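Local coordinates for protein mRNA export factor (Human herpesvirus 1, PDB 4YXP) that regulates viral gene expression, helps shut off host protein synthesis, inhibits cellular splicing and exports intronless viral mRNAs from the nucleus, at residues W125-I130 with H224-G229; G144-V149 with V194-L199; L161-K166 with R249-T254. All coordinates share one frame; numbering follows the deposited sequence.

Contact 1: residues W125-I130 with H224-G229; sequences WCKMCI and HFYLPG
K127 of helix 112-132 faces Y226 in an extended piece of the loop between helices 188-204 and 230-241, their CA atoms 8.1 Å apart, the nearest such pair of the two segments. The lysine bridges this gap by itself. With CG anti to the backbone N (chi1 -169°) and every later torsion also extended, its chain reaches straight out from the helix, and K127 NZ donates to the carbonyl Y226 O at 2.8 Å. The donor lies almost in line with the carbonyl bond, the C=O...N angle being 165°. On the way, K127 CD and CE each pass 3.6 Å from Y226 O, and K127 CD comes to the edge of the tyrosine ring, 4.2 Å from Y226 CD2, close to the plane of the ring. Beyond the ammonium, P228 CD at 4.4 Å from K127 NZ adds a looser apolar flank. P228 folds back over the residue two before it, its N lying above the rim of one face of the Y226 ring.

The same lysine makes a cation-pi contact with W75 of helix 75-91, against which P228 also packs. The phenol of Y226 bonds to D120, two turns earlier on helix 112-132, so both ends of the tyrosine are tied to the same helix. Alongside, H224 O accepts a hydrogen bond from R17 of the second subunit. A lysine ammonium bonded to a loop carbonyl thus holds the irregular segment 224-229 to the flank of helix 112-132 in this all-helical domain, beside the dimer interface.

Contact 2: residues G144-V149 with V194-L199; sequences GTTAAV and VILARL
T146, in the first turn of helix 146-167, points its side chain at L196 and L199, which lie one turn apart on helix 188-204; the CA atoms of T146 and L196 are 6.4 Å apart. The CB of T146 is where the chain forks, and its two branches go to different partners. The methyl CG2, anti to the backbone N at a chi1 of -64° for OG1, settles between the two leucines: T146 CG2 is 3.3 Å from the carbonyl L196 O and 3.9 Å from the methyl L196 CD2, while L199 CB lies 4.0 Å from the same T146 CG2. The hydroxyl branch, beside the backbone N, lies over the other leucine, T146 OG1 standing 3.3 Å from L199 CD2 and 3.7 Å from L199 CG. The threonine and L199 side chains cross at about a right angle.

One turn further along helix 146-167, V149 extends the apolar surface, V149 CG1 meeting L196 CD1 more loosely at 4.5 Å. Helix 112-132 closes the site with T122 on T146, A119 on V149 and C126 on L199, and A200 packs against T146 from the next position of helix 188-204. All four touching residues are buried.

The one side-chain polar atom among them, T146 OG1, bonds to I143 O of the short helix 141-144 just ahead. With its buried hydroxyl satisfied there, T146 meets helix 188-204 by a methyl against a carbonyl and by an oxygen against a leucine methyl, and between the two segments the contact is van der Waals in character.

Contact 3: residues L161-K166 with R249-T254; sequences LQCYLK and RVCELT. With ZN (zinc ion), chain D.
Zinc is gripped by the thiolates C163 SG, at 2.3 Å from the zinc ion, and C251 SG, at 2.4 Å from it, one from each helix. The angle between these two bonds at the metal is about 115°, near the tetrahedral value. H242 NE2 and C246 SG supply the other two ligands, giving the CHC2 zinc finger its four-residue site.

In both cysteines SG is anti to the backbone N, which extends each sulfur from its helix toward the metal. The bonds at sulfur are bent, CB-SG-zinc being about 106° for C163 and 102° for C251. The sulfurs lie 3.9 Å from each other, too far for a disulfide, and this is the closest approach of the two segments. The CA atoms of C163 and C251 stay 7.6 Å apart, and the protein surface buried between the segments is small, so the shared zinc, more than side-chain packing, joins the segments. The metal probably keeps all three of its cysteine ligands as thiolates. C251 is also held through its backbone, its N bonding to S248 OG just ahead of the segment.

The two helices meet near their ends: C163 sits close to the C-terminal end of helix 146-167, and C251 in the first turn of helix 249-259. On helix 146-167, L161 and Y164 pack against A189 of helix 188-204, whereas L253 and T254 of helix 249-259 lie against M39 and C105 of the second subunit.

Contacts 1 and 2 adjoin, their centres 15 Å apart, and meet where C126 SG of helix 112-132 packs against L199 CD2 of helix 188-204 at 3.9 Å. Contact 3 stands apart, its centre 29 Å from that of contact 1 and 24 Å from that of contact 2, touching neither. Contacts 2 and 3 share helix 146-167: its first turn packs in the buried core, and its far end carries a zinc ligand, so one helix connects core and metal site. Along the sequence, contact 3 interleaves with both others. Contacts 1 and 3 border the second subunit; contact 2, centred about 8 Å from the chain's centre, reaches it at most by a weak, long ion pair.

Contact 1: residues W125-I130 with H224-G229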
loop_
_atom_site.group_PDB
_atom_site.type_symbol
_atom_site.label_atom_id
_atom_site.label_comp_id
_atom_site.label_asym_id
_atom_site.label_seq_id
_atom_site.Cartn_x
_atom_site.Cartn_y
_atom_site.Cartn_z
ATOM N N TRP B 125 16.744 -10.935 -9.673
ATOM C CA TRP B 125 17.141 -10.274 -10.916
ATOM C C TRP B 125 18.472 -9.554 -10.724
ATOM O O TRP B 125 19.374 -9.663 -11.554
ATOM C CB TRP B 125 16.055 -9.290 -11.368
ATOM C CG TRP B 125 16.366 -8.549 -12.641
ATOM C CD1 TRP B 125 16.723 -7.236 -12.761
ATOM C CD2 TRP B 125 16.331 -9.080 -13.974
ATOM N NE1 TRP B 125 16.916 -6.917 -14.087
ATOM C CE2 TRP B 125 16.682 -8.031 -14.849
ATOM C CE3 TRP B 125 16.041 -10.339 -14.510
ATOM C CZ2 TRP B 125 16.752 -8.206 -16.231
ATOM C CZ3 TRP B 125 16.111 -10.508 -15.885
ATOM C CH2 TRP B 125 16.464 -9.447 -16.727
ATOM N N CYS B 126 18.594 -8.826 -9.618
ATOM C CA CYS B 126 19.846 -8.154 -9.287
ATOM C C CYS B 126 20.979 -9.162 -9.122
ATOM O O CYS B 126 22.103 -8.920 -9.560
ATOM C CB CYS B 126 19.697 -7.326 -8.009
ATOM S SG CYS B 126 18.729 -5.822 -8.223
ATOM N N LYS B 127 20.686 -10.294 -8.489
ATOM C CA LYS B 127 21.715 -11.297 -8.247
ATOM C C LYS B 127 22.171 -11.915 -9.565
ATOM O O LYS B 127 23.342 -12.265 -9.727
ATOM C CB LYS B 127 21.219 -12.391 -7.295
ATOM C CG LYS B 127 22.350 -13.298 -6.827
ATOM C CD LYS B 127 21.895 -14.401 -5.887
ATOM C CE LYS B 127 23.078 -15.290 -5.514
ATOM N NZ LYS B 127 22.736 -16.338 -4.518
ATOM N N MET B 128 21.242 -12.042 -10.506
ATOM C CA MET B 128 21.565 -12.579 -11.823
ATOM C C MET B 128 22.464 -11.606 -12.585
ATOM O O MET B 128 23.435 -12.018 -13.223
ATOM C CB MET B 128 20.280 -12.869 -12.608
ATOM C CG MET B 128 20.506 -13.385 -14.031
ATOM S SD MET B 128 20.823 -12.087 -15.247
ATOM C CE MET B 128 19.281 -11.177 -15.208
ATOM N N CYS B 129 22.147 -10.315 -12.512
ATOM C CA CYS B 129 22.958 -9.293 -13.174
ATOM C C CYS B 129 24.382 -9.309 -12.630
ATOM O O CYS B 129 25.355 -9.245 -13.389
ATOM C CB CYS B 129 22.345 -7.901 -12.983
ATOM S SG CYS B 129 20.812 -7.593 -13.907
ATOM N N ILE B 130 24.492 -9.389 -11.307
ATOM C CA ILE B 130 25.783 -9.412 -10.632
ATOM C C ILE B 130 26.577 -10.644 -11.049
ATOM O O ILE B 130 27.779 -10.561 -11.301
ATOM C CB ILE B 130 25.591 -9.355 -9.100
ATOM C CG1 ILE B 130 25.075 -7.970 -8.702
ATOM C CG2 ILE B 130 26.897 -9.681 -8.365
ATOM C CD1 ILE B 130 24.716 -7.827 -7.237
ATOM N N HIS B 224 26.398 -13.616 -2.047
ATOM C CA HIS B 224 26.285 -14.954 -1.472
ATOM C C HIS B 224 25.223 -15.018 -0.373
ATOM O O HIS B 224 24.609 -16.061 -0.142
ATOM C CB HIS B 224 27.653 -15.371 -0.919
ATOM C CG HIS B 224 27.710 -16.774 -0.395
ATOM N ND1 HIS B 224 27.663 -17.880 -1.216
ATOM C CD2 HIS B 224 27.846 -17.244 0.867
ATOM C CE1 HIS B 224 27.753 -18.973 -0.479
ATOM N NE2 HIS B 224 27.864 -18.617 0.787
ATOM N N PHE B 225 24.998 -13.890 0.290
ATOM C CA PHE B 225 24.116 -13.844 1.454
ATOM C C PHE B 225 22.625 -13.853 1.104
ATOM O O PHE B 225 21.792 -14.060 1.985
ATOM C CB PHE B 225 24.430 -12.607 2.303
ATOM C CG PHE B 225 24.505 -11.333 1.514
ATOM C CD1 PHE B 225 23.356 -10.649 1.162
ATOM C CD2 PHE B 225 25.730 -10.817 1.126
ATOM C CE1 PHE B 225 23.425 -9.477 0.437
ATOM C CE2 PHE B 225 25.806 -9.646 0.399
ATOM C CZ PHE B 225 24.653 -8.976 0.055
ATOM N N TYR B 226 22.283 -13.623 -0.162
ATOM C CA TYR B 226 20.884 -13.689 -0.580
ATOM C C TYR B 226 20.590 -14.937 -1.407
ATOM O O TYR B 226 21.191 -15.165 -2.462
ATOM C CB TYR B 226 20.476 -12.449 -1.387
ATOM C CG TYR B 226 19.089 -12.598 -1.975
ATOM C CD1 TYR B 226 17.957 -12.513 -1.169
ATOM C CD2 TYR B 226 18.908 -12.858 -3.323
ATOM C CE1 TYR B 226 16.692 -12.674 -1.696
ATOM C CE2 TYR B 226 17.646 -13.019 -3.858
ATOM C CZ TYR B 226 16.542 -12.924 -3.043
ATOM O OH TYR B 226 15.287 -13.092 -3.582
ATOM N N LEU B 227 19.652 -15.738 -0.916
ATOM C CA LEU B 227 19.165 -16.898 -1.646
ATOM C C LEU B 227 17.772 -16.585 -2.184
ATOM O O LEU B 227 16.908 -16.140 -1.425
ATOM C CB LEU B 227 19.133 -18.132 -0.742
ATOM C CG LEU B 227 20.497 -18.654 -0.285
ATOM C CD1 LEU B 227 20.335 -19.667 0.841
ATOM C CD2 LEU B 227 21.260 -19.272 -1.451
ATOM N N PRO B 228 17.546 -16.789 -3.497
ATOM C CA PRO B 228 16.225 -16.469 -4.053
ATOM C C PRO B 228 15.082 -17.140 -3.296
ATOM O O PRO B 228 15.083 -18.359 -3.121
ATOM C CB PRO B 228 16.316 -16.992 -5.491
ATOM C CG PRO B 228 17.757 -16.907 -5.821
ATOM C CD PRO B 228 18.478 -17.249 -4.544
ATOM N N GLY B 229 14.119 -16.339 -2.853
ATOM C CA GLY B 229 13.016 -16.836 -2.052
ATOM C C GLY B 229 13.125 -16.459 -0.583
ATOM O O GLY B 229 12.210 -16.721 0.201
#

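Contact 2: residues G144-V149 with V194-L199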
loop_
_atom_site.group_PDB
_atom_site.type_symbol
_atom_site.label_atom_id
_atom_site.label_comp_id
_atom_site.label_asym_id
_atom_site.label_seq_id
_atom_site.Cartn_x
_atom_site.Cartn_y
_atom_site.Cartn_z
ATOM N N GLY B 144 13.671 -0.561 -11.856
ATOM C CA GLY B 144 13.014 0.734 -11.802
ATOM C C GLY B 144 11.784 0.830 -10.907
ATOM O O GLY B 144 11.372 1.931 -10.532
ATOM N N THR B 145 11.184 -0.306 -10.566
ATOM C CA THR B 145 9.965 -0.298 -9.748
ATOM C C THR B 145 10.220 -0.792 -8.326
ATOM O O THR B 145 9.289 -1.193 -7.625
ATOM C CB THR B 145 8.850 -1.156 -10.381
ATOM O OG1 THR B 145 9.333 -2.482 -10.630
ATOM C CG2 THR B 145 8.366 -0.535 -11.690
ATOM N N THR B 146 11.476 -0.746 -7.890
ATOM C CA THR B 146 11.823 -1.167 -6.533
ATOM C C THR B 146 10.996 -0.403 -5.489
ATOM O O THR B 146 10.521 -0.988 -4.515
ATOM C CB THR B 146 13.327 -0.963 -6.251
ATOM O OG1 THR B 146 14.098 -1.800 -7.123
ATOM C CG2 THR B 146 13.673 -1.311 -4.803
ATOM N N ALA B 147 10.824 0.896 -5.700
ATOM C CA ALA B 147 10.095 1.736 -4.748
ATOM C C ALA B 147 8.655 1.269 -4.556
ATOM O O ALA B 147 8.064 1.485 -3.498
ATOM C CB ALA B 147 10.112 3.185 -5.206
ATOM N N ALA B 148 8.090 0.634 -5.578
ATOM C CA ALA B 148 6.698 0.202 -5.532
ATOM C C ALA B 148 6.505 -0.976 -4.578
ATOM O O ALA B 148 5.564 -0.991 -3.781
ATOM C CB ALA B 148 6.215 -0.161 -6.924
ATOM N N VAL B 149 7.390 -1.966 -4.656
ATOM C CA VAL B 149 7.285 -3.120 -3.768
ATOM C C VAL B 149 7.687 -2.688 -2.355
ATOM O O VAL B 149 7.107 -3.154 -1.370
ATOM C CB VAL B 149 8.120 -4.335 -4.285
ATOM C CG1 VAL B 149 9.529 -3.932 -4.682
ATOM C CG2 VAL B 149 8.148 -5.456 -3.246
ATOM N N VAL B 194 16.095 -2.224 4.177
ATOM C CA VAL B 194 17.290 -1.419 3.953
ATOM C C VAL B 194 17.771 -1.572 2.502
ATOM O O VAL B 194 18.104 -0.587 1.840
ATOM C CB VAL B 194 18.408 -1.789 4.946
ATOM C CG1 VAL B 194 19.726 -1.108 4.565
ATOM C CG2 VAL B 194 18.010 -1.387 6.355
ATOM N N ILE B 195 17.807 -2.803 2.007
ATOM C CA ILE B 195 18.302 -3.045 0.652
ATOM C C ILE B 195 17.367 -2.418 -0.378
ATOM O O ILE B 195 17.818 -1.724 -1.288
ATOM C CB ILE B 195 18.494 -4.551 0.391
ATOM C CG1 ILE B 195 19.599 -5.111 1.290
ATOM C CG2 ILE B 195 18.829 -4.813 -1.080
ATOM C CD1 ILE B 195 20.972 -4.459 1.101
ATOM N N LEU B 196 16.069 -2.655 -0.244
ATOM C CA LEU B 196 15.107 -2.071 -1.172
ATOM C C LEU B 196 15.152 -0.541 -1.116
ATOM O O LEU B 196 15.039 0.122 -2.145
ATOM C CB LEU B 196 13.689 -2.564 -0.877
ATOM C CG LEU B 196 13.376 -4.038 -1.148
ATOM C CD1 LEU B 196 11.897 -4.300 -0.915
ATOM C CD2 LEU B 196 13.773 -4.461 -2.558
ATOM N N ALA B 197 15.317 0.019 0.080
ATOM C CA ALA B 197 15.374 1.471 0.228
ATOM C C ALA B 197 16.620 2.035 -0.453
ATOM O O ALA B 197 16.561 3.081 -1.101
ATOM C CB ALA B 197 15.352 1.866 1.695
ATOM N N ARG B 198 17.744 1.344 -0.295
ATOM C CA ARG B 198 18.989 1.771 -0.922
ATOM C C ARG B 198 18.851 1.725 -2.439
ATOM O O ARG B 198 19.199 2.679 -3.127
ATOM C CB ARG B 198 20.159 0.892 -0.470
ATOM C CG ARG B 198 20.641 1.190 0.941
ATOM C CD ARG B 198 21.600 0.121 1.455
ATOM N NE ARG B 198 22.841 0.035 0.687
ATOM C CZ ARG B 198 23.944 0.736 0.942
ATOM N NH1 ARG B 198 23.976 1.608 1.942
ATOM N NH2 ARG B 198 25.024 0.572 0.187
ATOM N N LEU B 199 18.334 0.616 -2.953
ATOM C CA LEU B 199 18.170 0.452 -4.391
ATOM C C LEU B 199 17.196 1.499 -4.940
ATOM O O LEU B 199 17.472 2.138 -5.950
ATOM C CB LEU B 199 17.687 -0.963 -4.717
ATOM C CG LEU B 199 17.610 -1.355 -6.194
ATOM C CD1 LEU B 199 18.963 -1.193 -6.882
ATOM C CD2 LEU B 199 17.120 -2.787 -6.335
#

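Contact 3: residues L161-K166 with R249-T254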
loop_
_atom_site.group_PDB
_atom_site.type_symbol
_atom_site.label_atom_id
_atom_site.label_comp_id
_atom_site.label_asym_id
_atom_site.label_seq_id
_atom_site.Cartn_x
_atom_site.Cartn_y
_atom_site.Cartn_z
ATOM N N LEU B 161 5.816 -4.411 12.399
ATOM C CA LEU B 161 7.241 -4.147 12.560
ATOM C C LEU B 161 7.535 -3.163 13.689
ATOM O O LEU B 161 8.642 -3.158 14.229
ATOM C CB LEU B 161 7.830 -3.623 11.251
ATOM C CG LEU B 161 7.885 -4.651 10.119
ATOM C CD1 LEU B 161 8.320 -3.988 8.829
ATOM C CD2 LEU B 161 8.822 -5.803 10.468
ATOM N N GLN B 162 6.558 -2.332 14.045
ATOM C CA GLN B 162 6.732 -1.426 15.173
ATOM C C GLN B 162 7.084 -2.234 16.419
ATOM O O GLN B 162 8.007 -1.889 17.157
ATOM C CB GLN B 162 5.472 -0.592 15.417
ATOM C CG GLN B 162 5.568 0.308 16.647
ATOM C CD GLN B 162 4.451 1.332 16.720
ATOM O OE1 GLN B 162 3.300 1.041 16.390
ATOM N NE2 GLN B 162 4.789 2.543 17.150
ATOM N N CYS B 163 6.350 -3.320 16.640
ATOM C CA CYS B 163 6.591 -4.186 17.789
ATOM C C CYS B 163 7.798 -5.105 17.570
ATOM O O CYS B 163 8.636 -5.261 18.455
ATOM C CB CYS B 163 5.349 -5.025 18.089
ATOM S SG CYS B 163 5.481 -6.013 19.605
ATOM N N TYR B 164 7.883 -5.710 16.389
ATOM C CA TYR B 164 8.928 -6.698 16.110
ATOM C C TYR B 164 10.337 -6.101 16.159
ATOM O O TYR B 164 11.241 -6.678 16.765
ATOM C CB TYR B 164 8.692 -7.342 14.740
ATOM C CG TYR B 164 9.835 -8.218 14.262
ATOM C CD1 TYR B 164 9.917 -9.555 14.631
ATOM C CD2 TYR B 164 10.826 -7.706 13.436
ATOM C CE1 TYR B 164 10.962 -10.358 14.190
ATOM C CE2 TYR B 164 11.869 -8.498 12.991
ATOM C CZ TYR B 164 11.931 -9.821 13.369
ATOM O OH TYR B 164 12.970 -10.606 12.925
ATOM N N LEU B 165 10.530 -4.956 15.512
ATOM C CA LEU B 165 11.851 -4.338 15.464
ATOM C C LEU B 165 12.302 -3.902 16.854
ATOM O O LEU B 165 13.481 -4.000 17.193
ATOM C CB LEU B 165 11.850 -3.147 14.503
ATOM C CG LEU B 165 11.700 -3.511 13.020
ATOM C CD1 LEU B 165 11.515 -2.267 12.170
ATOM C CD2 LEU B 165 12.905 -4.311 12.529
ATOM N N LYS B 166 11.359 -3.433 17.662
ATOM C CA LYS B 166 11.668 -3.031 19.029
ATOM C C LYS B 166 12.147 -4.217 19.866
ATOM O O LYS B 166 13.034 -4.074 20.708
ATOM C CB LYS B 166 10.447 -2.389 19.687
ATOM C CG LYS B 166 10.655 -0.936 20.085
ATOM C CD LYS B 166 9.568 -0.440 21.031
ATOM C CE LYS B 166 9.666 -1.106 22.401
ATOM N NZ LYS B 166 8.687 -0.550 23.372
ATOM N N ARG B 249 -1.700 -9.685 22.787
ATOM C CA ARG B 249 -2.797 -10.302 22.052
ATOM C C ARG B 249 -3.044 -9.629 20.700
ATOM O O ARG B 249 -3.208 -10.307 19.683
ATOM C CB ARG B 249 -4.076 -10.253 22.888
ATOM C CG ARG B 249 -5.259 -10.984 22.278
ATOM C CD ARG B 249 -6.474 -10.912 23.193
ATOM N NE ARG B 249 -6.980 -9.545 23.315
ATOM C CZ ARG B 249 -7.809 -8.970 22.446
ATOM N NH1 ARG B 249 -8.241 -9.639 21.384
ATOM N NH2 ARG B 249 -8.210 -7.721 22.643
ATOM N N VAL B 250 -3.081 -8.300 20.681
ATOM C CA VAL B 250 -3.417 -7.583 19.451
ATOM C C VAL B 250 -2.288 -7.688 18.423
ATOM O O VAL B 250 -2.545 -7.674 17.216
ATOM C CB VAL B 250 -3.772 -6.102 19.731
ATOM C CG1 VAL B 250 -5.035 -6.011 20.579
ATOM C CG2 VAL B 250 -2.618 -5.369 20.403
ATOM N N CYS B 251 -1.045 -7.804 18.883
ATOM C CA CYS B 251 0.068 -8.020 17.954
ATOM C C CYS B 251 -0.098 -9.372 17.257
ATOM O O CYS B 251 0.117 -9.489 16.049
ATOM C CB CYS B 251 1.422 -7.959 18.675
ATOM S SG CYS B 251 2.875 -8.148 17.560
ATOM N N GLU B 252 -0.483 -10.386 18.024
ATOM C CA GLU B 252 -0.714 -11.722 17.477
ATOM C C GLU B 252 -1.851 -11.691 16.454
ATOM O O GLU B 252 -1.814 -12.392 15.443
ATOM C CB GLU B 252 -1.031 -12.710 18.603
ATOM C CG GLU B 252 -1.139 -14.162 18.163
ATOM C CD GLU B 252 -1.404 -15.105 19.324
ATOM O OE1 GLU B 252 -2.179 -14.736 20.231
ATOM O OE2 GLU B 252 -0.833 -16.216 19.338
ATOM N N LEU B 253 -2.855 -10.861 16.718
ATOM C CA LEU B 253 -3.991 -10.705 15.814
ATOM C C LEU B 253 -3.557 -10.044 14.502
ATOM O O LEU B 253 -3.973 -10.450 13.413
ATOM C CB LEU B 253 -5.087 -9.877 16.495
ATOM C CG LEU B 253 -6.516 -9.927 15.947
ATOM C CD1 LEU B 253 -7.037 -11.350 15.864
ATOM C CD2 LEU B 253 -7.434 -9.095 16.835
ATOM N N THR B 254 -2.713 -9.025 14.619
ATOM C CA THR B 254 -2.201 -8.302 13.463
ATOM C C THR B 254 -1.384 -9.240 12.573
ATOM O O THR B 254 -1.583 -9.297 11.359
ATOM C CB THR B 254 -1.335 -7.099 13.908
ATOM O OG1 THR B 254 -2.161 -6.137 14.577
ATOM C CG2 THR B 254 -0.645 -6.434 12.726
HETATM ZN ZN ZN D . 4.722 -8.090 19.096
#